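Local coordinates for protein putative tetR-family transcriptional regulator (PDB 3FIW) that probably binds DNA through a helix-turn-helix motif and acts as a dimeric transcriptional regulator, likely a repressor, in Streptomyces coelicolor, at residues 94-97 against 98-102; 131-134 against 135-139. All blocks are in the same frame, centred on the assembly; numbering follows the deposited sequence.

Contact 1 (94-97 against 98-102)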
ATOM      1  N   GLU A  94       2.813  27.229  14.332  1.00 38.90           N
ATOM      2  CA  GLU A  94       2.323  25.996  14.936  1.00 37.94           C
ATOM      3  C   GLU A  94       3.390  24.938  14.885  1.00 36.92           C
ATOM      4  O   GLU A  94       4.324  25.026  14.075  1.00 35.92           O
ATOM      5  CB  GLU A  94       0.947  25.528  14.467  1.00 37.97           C
ATOM      6  CG  GLU A  94       0.890  24.888  13.135  1.00 39.31           C
ATOM      7  CD  GLU A  94      -0.502  24.418  12.801  1.00 41.44           C
ATOM      8  OE1 GLU A  94      -0.857  23.270  13.178  1.00 44.30           O
ATOM      9  OE2 GLU A  94      -1.234  25.186  12.153  1.00 40.32           O
ATOM     10  N   ASP A  95       3.270  24.001  15.823  1.00 35.97           N
ATOM     11  CA  ASP A  95       4.219  22.923  16.012  1.00 35.49           C
ATOM     12  C   ASP A  95       4.188  22.062  14.737  1.00 34.16           C
ATOM     13  O   ASP A  95       3.170  21.426  14.433  1.00 34.62           O
ATOM     14  CB  ASP A  95       3.839  22.119  17.269  1.00 35.76           C
ATOM     15  CG  ASP A  95       4.635  20.847  17.409  1.00 37.68           C
ATOM     16  OD1 ASP A  95       5.817  20.858  17.010  1.00 38.39           O
ATOM     17  OD2 ASP A  95       4.075  19.834  17.916  1.00 39.25           O
ATOM     18  N   TRP A  96       5.299  22.079  13.993  1.00 31.88           N
ATOM     19  CA  TRP A  96       5.375  21.417  12.715  1.00 30.80           C
ATOM     20  C   TRP A  96       5.276  19.919  12.949  1.00 29.60           C
ATOM     21  O   TRP A  96       4.914  19.215  12.049  1.00 30.46           O
ATOM     22  CB  TRP A  96       6.695  21.702  11.982  1.00 29.91           C
ATOM     23  CG  TRP A  96       7.896  20.915  12.534  1.00 29.76           C
ATOM     24  CD1 TRP A  96       8.871  21.389  13.388  1.00 29.46           C
ATOM     25  CD2 TRP A  96       8.207  19.523  12.300  1.00 30.23           C
ATOM     26  NE1 TRP A  96       9.753  20.398  13.672  1.00 30.82           N
ATOM     27  CE2 TRP A  96       9.373  19.236  13.030  1.00 30.38           C
ATOM     28  CE3 TRP A  96       7.599  18.483  11.539  1.00 32.35           C
ATOM     29  CZ2 TRP A  96       9.964  17.953  13.035  1.00 30.97           C
ATOM     30  CZ3 TRP A  96       8.180  17.195  11.542  1.00 30.89           C
ATOM     31  CH2 TRP A  96       9.367  16.949  12.292  1.00 30.64           C
ATOM     32  N   HIS A  97       5.674  19.478  14.143  1.00 28.63           N
ATOM     33  CA  HIS A  97       5.807  18.071  14.507  1.00 29.49           C
ATOM     34  C   HIS A  97       4.429  17.438  14.685  1.00 28.46           C
ATOM     35  O   HIS A  97       4.166  16.418  14.082  1.00 30.01           O
ATOM     36  CB  HIS A  97       6.686  17.916  15.760  1.00 28.30           C
ATOM     37  CG  HIS A  97       7.073  16.505  16.078  1.00 32.05           C
ATOM     38  ND1 HIS A  97       6.252  15.419  15.829  1.00 34.03           N
ATOM     39  CD2 HIS A  97       8.171  16.002  16.702  1.00 34.41           C
ATOM     40  CE1 HIS A  97       6.843  14.313  16.254  1.00 34.08           C
ATOM     41  NE2 HIS A  97       8.018  14.637  16.770  1.00 33.81           N
ATOM     42  N   GLY A  98       3.592  18.046  15.522  1.00 28.04           N
ATOM     43  CA  GLY A  98       2.198  17.671  15.719  1.00 28.91           C
ATOM     44  C   GLY A  98       1.348  17.799  14.468  1.00 29.96           C
ATOM     45  O   GLY A  98       0.483  16.958  14.237  1.00 29.82           O
ATOM     46  N   TRP A  99       1.569  18.846  13.671  1.00 30.32           N
ATOM     47  CA  TRP A  99       0.899  18.994  12.400  1.00 31.60           C
ATOM     48  C   TRP A  99       1.275  17.843  11.466  1.00 32.29           C
ATOM     49  O   TRP A  99       0.407  17.228  10.835  1.00 32.66           O
ATOM     50  CB  TRP A  99       1.242  20.297  11.705  1.00 32.43           C
ATOM     51  CG  TRP A  99       0.650  20.317  10.283  1.00 34.56           C
ATOM     52  CD1 TRP A  99      -0.611  20.730   9.921  1.00 34.13           C
ATOM     53  CD2 TRP A  99       1.275  19.838   9.067  1.00 33.47           C
ATOM     54  NE1 TRP A  99      -0.797  20.551   8.563  1.00 32.71           N
ATOM     55  CE2 TRP A  99       0.348  20.037   8.015  1.00 32.82           C
ATOM     56  CE3 TRP A  99       2.532  19.307   8.766  1.00 32.16           C
ATOM     57  CZ2 TRP A  99       0.634  19.698   6.696  1.00 32.05           C
ATOM     58  CZ3 TRP A  99       2.820  18.967   7.458  1.00 33.03           C
ATOM     59  CH2 TRP A  99       1.881  19.160   6.434  1.00 33.93           C
ATOM     60  N   PHE A 100       2.560  17.538  11.368  1.00 32.63           N
ATOM     61  CA  PHE A 100       2.963  16.389  10.513  1.00 32.99           C
ATOM     62  C   PHE A 100       2.183  15.102  10.828  1.00 33.03           C
ATOM     63  O   PHE A 100       1.625  14.447   9.949  1.00 32.99           O
ATOM     64  CB  PHE A 100       4.487  16.157  10.566  1.00 33.04           C
ATOM     65  CG  PHE A 100       4.972  15.161   9.560  1.00 32.74           C
ATOM     66  CD1 PHE A 100       5.424  15.575   8.330  1.00 32.88           C
ATOM     67  CD2 PHE A 100       4.944  13.802   9.836  1.00 34.46           C
ATOM     68  CE1 PHE A 100       5.846  14.664   7.403  1.00 32.32           C
ATOM     69  CE2 PHE A 100       5.364  12.894   8.913  1.00 35.32           C
ATOM     70  CZ  PHE A 100       5.820  13.320   7.702  1.00 34.30           C
ATOM     71  N   LEU A 101       2.166  14.733  12.095  1.00 32.88           N
ATOM     72  CA  LEU A 101       1.369  13.590  12.516  1.00 32.35           C
ATOM     73  C   LEU A 101      -0.081  13.762  12.127  1.00 31.41           C
ATOM     74  O   LEU A 101      -0.683  12.840  11.591  1.00 30.09           O
ATOM     75  CB  LEU A 101       1.492  13.406  14.035  1.00 32.05           C
ATOM     76  CG  LEU A 101       2.940  13.120  14.521  1.00 34.04           C
ATOM     77  CD1 LEU A 101       2.954  13.091  16.031  1.00 35.28           C
ATOM     78  CD2 LEU A 101       3.484  11.823  13.977  1.00 32.16           C
ATOM     79  N   ARG A 102      -0.638  14.929  12.464  1.00 31.48           N
ATOM     80  CA  ARG A 102      -2.030  15.272  12.160  1.00 31.40           C
ATOM     81  C   ARG A 102      -2.376  15.127  10.643  1.00 30.89           C
ATOM     82  O   ARG A 102      -3.408  14.506  10.277  1.00 29.49           O
ATOM     83  CB  ARG A 102      -2.344  16.665  12.711  1.00 31.09           C
ATOM     84  CG  ARG A 102      -3.835  16.989  12.865  1.00 34.07           C
ATOM     85  CD  ARG A 102      -4.124  18.443  13.330  1.00 31.69           C
ATOM     86  NE  ARG A 102      -3.126  18.803  14.314  1.00 32.72           N
ATOM     87  CZ  ARG A 102      -2.377  19.902  14.247  1.00 34.86           C
ATOM     88  NH1 ARG A 102      -2.567  20.763  13.242  1.00 35.72           N
ATOM     89  NH2 ARG A 102      -1.450  20.137  15.187  1.00 33.05           N
TER
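E94 and R102 reach over the first turns of helix 96-112 and meet in a salt bridge. R102 NH1 points its N-H at E94 OE1, 3.0 Å away and almost straight at 177°, with OE1 in the guanidinium plane; the carboxylate lies nearly coplanar with that plane, 27° from it. R102 bends at chi3 (-39°), and W99 CA then lies 3.7 Å above the guanidinium plane, offset toward the rim of that face. The other carboxylate oxygen, E94 OE2, accepts a hydrogen bond from the backbone N of E91.

D95 is the N-cap: its OD2 accepts a weak bond from G98 N at 3.0 Å and its OD1 another, also weak, from H97 N, so both oxygens serve N-H groups of the first turn. The helical backbone then starts with W99 N to D95 O at 3.1 Å, followed by F100 N to W96 O and L101 N to H97 O.

W96 and F100 lie side by side, W96 CZ3 4.0 Å from F100 CB, while H97 CB sits over the centre of one indole face. L101 CD1 approaches the edge of the H97 ring.

Around this helix start, W96 packs on F139 of helix 130-142 and W99 meets the F139 ring edge-to-face, and F100 packs on A153, M154 and A157 of helix 147-170. This N-terminal end of helix 96-112 lies at the subunit interface, where W96, H97, F100 and L101 meet V208, V205, T201 and L197 of the second subunit, respectively.

Contact 2 (131-134 against 135-139); sequences DRVR and RKMDF
K136 NZ is gripped by two waters and by N103 OD1. One water lies 2.8 Å from K136 NZ and also accepts from R132 NH2; the other accepts from R132 NE at 2.8 Å and, at longer range, from K136 NZ. The two cationic ends, one helical turn apart (i, i+4) on helix 130-142 of the TetR-type C-terminal domain, thus share solvent bridges, with R132 NH2 4.5 Å from K136 NZ. The waters probably ease the repulsion, and R132 NH2 has a further acceptor in E87 O.

Two i, i+4 salt bridges lie elsewhere on the helix. R135 NE gives its N-H to D131 OD2 at 3.2 Å, meeting the syn side but 29° out of the carboxylate plane, while OD2 stays at the edge of the guanidinium; the two flat groups are turned 65° apart. In the second pair R134 NE makes a weak bond to D138 OD2, with the side chains crossing at about a right angle. R134 NH2 instead has its salt bridge with E147 of helix 147-170, so one guanidinium spans D138 and the neighbouring helix.

Bends at chi2 (75°) and chi3 lay R134 along the helix toward its C-terminal end, with M137 CB over one guanidinium face. M137, a selenomethionine, is buried against E147, A150 and Q151. V133 CG1 touches its methyl CE more loosely. The backbone bonds from R135 N, K136 N, M137 N and D138 N to the carbonyls four residues earlier complete the helical turns; D138 N lies 2.9 Å from R134 O. Against the R134 guanidinium, M137 CG lies 3.2 Å from NH2.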
ATOM      1  N   ASP A 131      -1.120  23.684  -5.182  1.00 53.49           N
ATOM      2  CA  ASP A 131      -1.162  24.789  -4.255  1.00 53.21           C
ATOM      3  C   ASP A 131      -1.034  24.330  -2.777  1.00 51.90           C
ATOM      4  O   ASP A 131      -0.205  24.872  -2.038  1.00 51.66           O
ATOM      5  CB  ASP A 131      -2.424  25.625  -4.479  1.00 53.99           C
ATOM      6  CG  ASP A 131      -2.493  26.829  -3.545  1.00 56.91           C
ATOM      7  OD1 ASP A 131      -1.854  27.857  -3.857  1.00 59.77           O
ATOM      8  OD2 ASP A 131      -3.172  26.742  -2.489  1.00 59.87           O
ATOM      9  N   ARG A 132      -1.850  23.343  -2.375  1.00 50.25           N
ATOM     10  CA  ARG A 132      -1.854  22.775  -1.023  1.00 48.38           C
ATOM     11  C   ARG A 132      -0.552  22.052  -0.689  1.00 48.58           C
ATOM     12  O   ARG A 132      -0.049  22.165   0.428  1.00 48.93           O
ATOM     13  CB  ARG A 132      -3.027  21.802  -0.836  1.00 48.14           C
ATOM     14  CG  ARG A 132      -4.383  22.474  -0.732  1.00 46.90           C
ATOM     15  CD  ARG A 132      -5.471  21.474  -0.329  1.00 46.30           C
ATOM     16  NE  ARG A 132      -5.306  21.073   1.059  1.00 42.06           N
ATOM     17  CZ  ARG A 132      -5.885  21.677   2.086  1.00 42.06           C
ATOM     18  NH1 ARG A 132      -6.705  22.710   1.878  1.00 39.19           N
ATOM     19  NH2 ARG A 132      -5.646  21.245   3.325  1.00 39.89           N
ATOM     20  N   VAL A 133      -0.024  21.281  -1.642  1.00 47.81           N
ATOM     21  CA  VAL A 133       1.221  20.535  -1.418  1.00 46.64           C
ATOM     22  C   VAL A 133       2.365  21.526  -1.161  1.00 46.57           C
ATOM     23  O   VAL A 133       3.225  21.280  -0.324  1.00 46.84           O
ATOM     24  CB  VAL A 133       1.541  19.588  -2.604  1.00 46.65           C
ATOM     25  CG1 VAL A 133       2.933  18.958  -2.458  1.00 46.41           C
ATOM     26  CG2 VAL A 133       0.454  18.499  -2.748  1.00 44.94           C
ATOM     27  N   ARG A 134       2.340  22.655  -1.865  1.00 45.45           N
ATOM     28  CA  ARG A 134       3.398  23.659  -1.772  1.00 45.43           C
ATOM     29  C   ARG A 134       3.309  24.439  -0.478  1.00 43.93           C
ATOM     30  O   ARG A 134       4.331  24.822   0.078  1.00 44.11           O
ATOM     31  CB  ARG A 134       3.332  24.623  -2.968  1.00 46.05           C
ATOM     32  CG  ARG A 134       4.446  25.695  -3.045  1.00 49.41           C
ATOM     33  CD  ARG A 134       5.785  25.096  -3.505  1.00 56.29           C
ATOM     34  NE  ARG A 134       6.764  24.861  -2.428  1.00 59.73           N
ATOM     35  CZ  ARG A 134       7.311  23.675  -2.117  1.00 62.10           C
ATOM     36  NH1 ARG A 134       6.988  22.559  -2.785  1.00 60.89           N
ATOM     37  NH2 ARG A 134       8.208  23.606  -1.129  1.00 62.37           N
ATOM     38  N   ARG A 135       2.088  24.684  -0.006  1.00 43.03           N
ATOM     39  CA  ARG A 135       1.878  25.443   1.238  1.00 42.72           C
ATOM     40  C   ARG A 135       2.318  24.616   2.475  1.00 41.38           C
ATOM     41  O   ARG A 135       2.982  25.136   3.389  1.00 41.87           O
ATOM     42  CB  ARG A 135       0.422  25.923   1.371  1.00 42.95           C
ATOM     43  CG  ARG A 135      -0.023  26.934   0.298  1.00 45.71           C
ATOM     44  CD  ARG A 135      -1.070  27.913   0.813  1.00 50.06           C
ATOM     45  NE  ARG A 135      -1.696  28.629  -0.302  1.00 53.85           N
ATOM     46  CZ  ARG A 135      -1.506  29.920  -0.607  1.00 56.22           C
ATOM     47  NH1 ARG A 135      -0.718  30.709   0.130  1.00 55.64           N
ATOM     48  NH2 ARG A 135      -2.137  30.434  -1.657  1.00 57.44           N
ATOM     49  N   LYS A 136       1.947  23.338   2.460  1.00 38.85           N
ATOM     50  CA  LYS A 136       2.373  22.360   3.461  1.00 37.19           C
ATOM     51  C   LYS A 136       3.889  22.244   3.478  1.00 36.81           C
ATOM     52  O   LYS A 136       4.507  22.307   4.532  1.00 36.19           O
ATOM     53  CB  LYS A 136       1.726  21.003   3.182  1.00 35.74           C
ATOM     54  CG  LYS A 136       0.277  20.938   3.514  1.00 33.23           C
ATOM     55  CD  LYS A 136      -0.299  19.563   3.163  1.00 31.99           C
ATOM     56  CE  LYS A 136      -1.802  19.552   3.363  1.00 30.99           C
ATOM     57  NZ  LYS A 136      -2.314  18.229   2.982  1.00 34.69           N
HETATM   58  N   MSE A 137       4.496  22.111   2.301  1.00 36.91           N
HETATM   59  CA  MSE A 137       5.943  22.045   2.222  1.00 36.95           C
HETATM   60  C   MSE A 137       6.622  23.313   2.724  1.00 37.04           C
HETATM   61  O   MSE A 137       7.597  23.204   3.464  1.00 36.95           O
HETATM   62  CB  MSE A 137       6.400  21.747   0.810  1.00 37.66           C
HETATM   63  CG  MSE A 137       7.763  21.087   0.783  1.00 42.90           C
HETATM   64 SE   MSE A 137       7.610  19.266   1.506  0.70 50.79          SE
HETATM   65  CE  MSE A 137       6.389  18.362   0.235  1.00 52.12           C
ATOM     66  N   ASP A 138       6.114  24.496   2.325  1.00 36.64           N
ATOM     67  CA  ASP A 138       6.629  25.793   2.793  1.00 37.20           C
ATOM     68  C   ASP A 138       6.594  25.919   4.300  1.00 36.63           C
ATOM     69  O   ASP A 138       7.557  26.385   4.914  1.00 37.75           O
ATOM     70  CB  ASP A 138       5.836  26.958   2.186  1.00 37.33           C
ATOM     71  CG  ASP A 138       6.201  27.223   0.724  1.00 39.45           C
ATOM     72  OD1 ASP A 138       5.395  27.914   0.028  1.00 38.89           O
ATOM     73  OD2 ASP A 138       7.292  26.737   0.290  1.00 39.86           O
ATOM     74  N   PHE A 139       5.481  25.504   4.897  1.00 35.62           N
ATOM     75  CA  PHE A 139       5.362  25.452   6.349  1.00 34.01           C
ATOM     76  C   PHE A 139       6.457  24.619   7.024  1.00 33.35           C
ATOM     77  O   PHE A 139       6.988  25.031   8.053  1.00 32.60           O
ATOM     78  CB  PHE A 139       3.989  24.917   6.738  1.00 33.65           C
ATOM     79  CG  PHE A 139       3.877  24.573   8.182  1.00 32.97           C
ATOM     80  CD1 PHE A 139       3.739  25.588   9.149  1.00 32.90           C
ATOM     81  CD2 PHE A 139       3.976  23.251   8.592  1.00 29.01           C
ATOM     82  CE1 PHE A 139       3.650  25.276  10.527  1.00 31.83           C
ATOM     83  CE2 PHE A 139       3.871  22.906   9.939  1.00 31.58           C
ATOM     84  CZ  PHE A 139       3.701  23.934  10.925  1.00 32.47           C
TER
HETATM   85  O   HOH W   1      -4.661  18.357   0.673  1.00 26.52           O
HETATM   86  O   HOH W   2      -4.909  18.360   4.074  1.00 28.66           O

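Overall arrangement
From the N terminus, the chain passes the predicted helix-turn-helix region before reaching contact 1 at the start of helix 96-112, then helix 117-123, and then contact 2 on helix 130-142. The contacts follow in series; each is local to one helix, and neither closes a long loop, nests within the other or crosses it. Their centres are about 14 Å apart, yet they touch directly: F139 CZ reaches E94 O at 3.4 Å, and W99 CZ2 packs on K136 CG. Helices 96-112 and 130-142 are thereby joined, and both also pack on helix 147-170, while contact 1 alone reaches the second subunit.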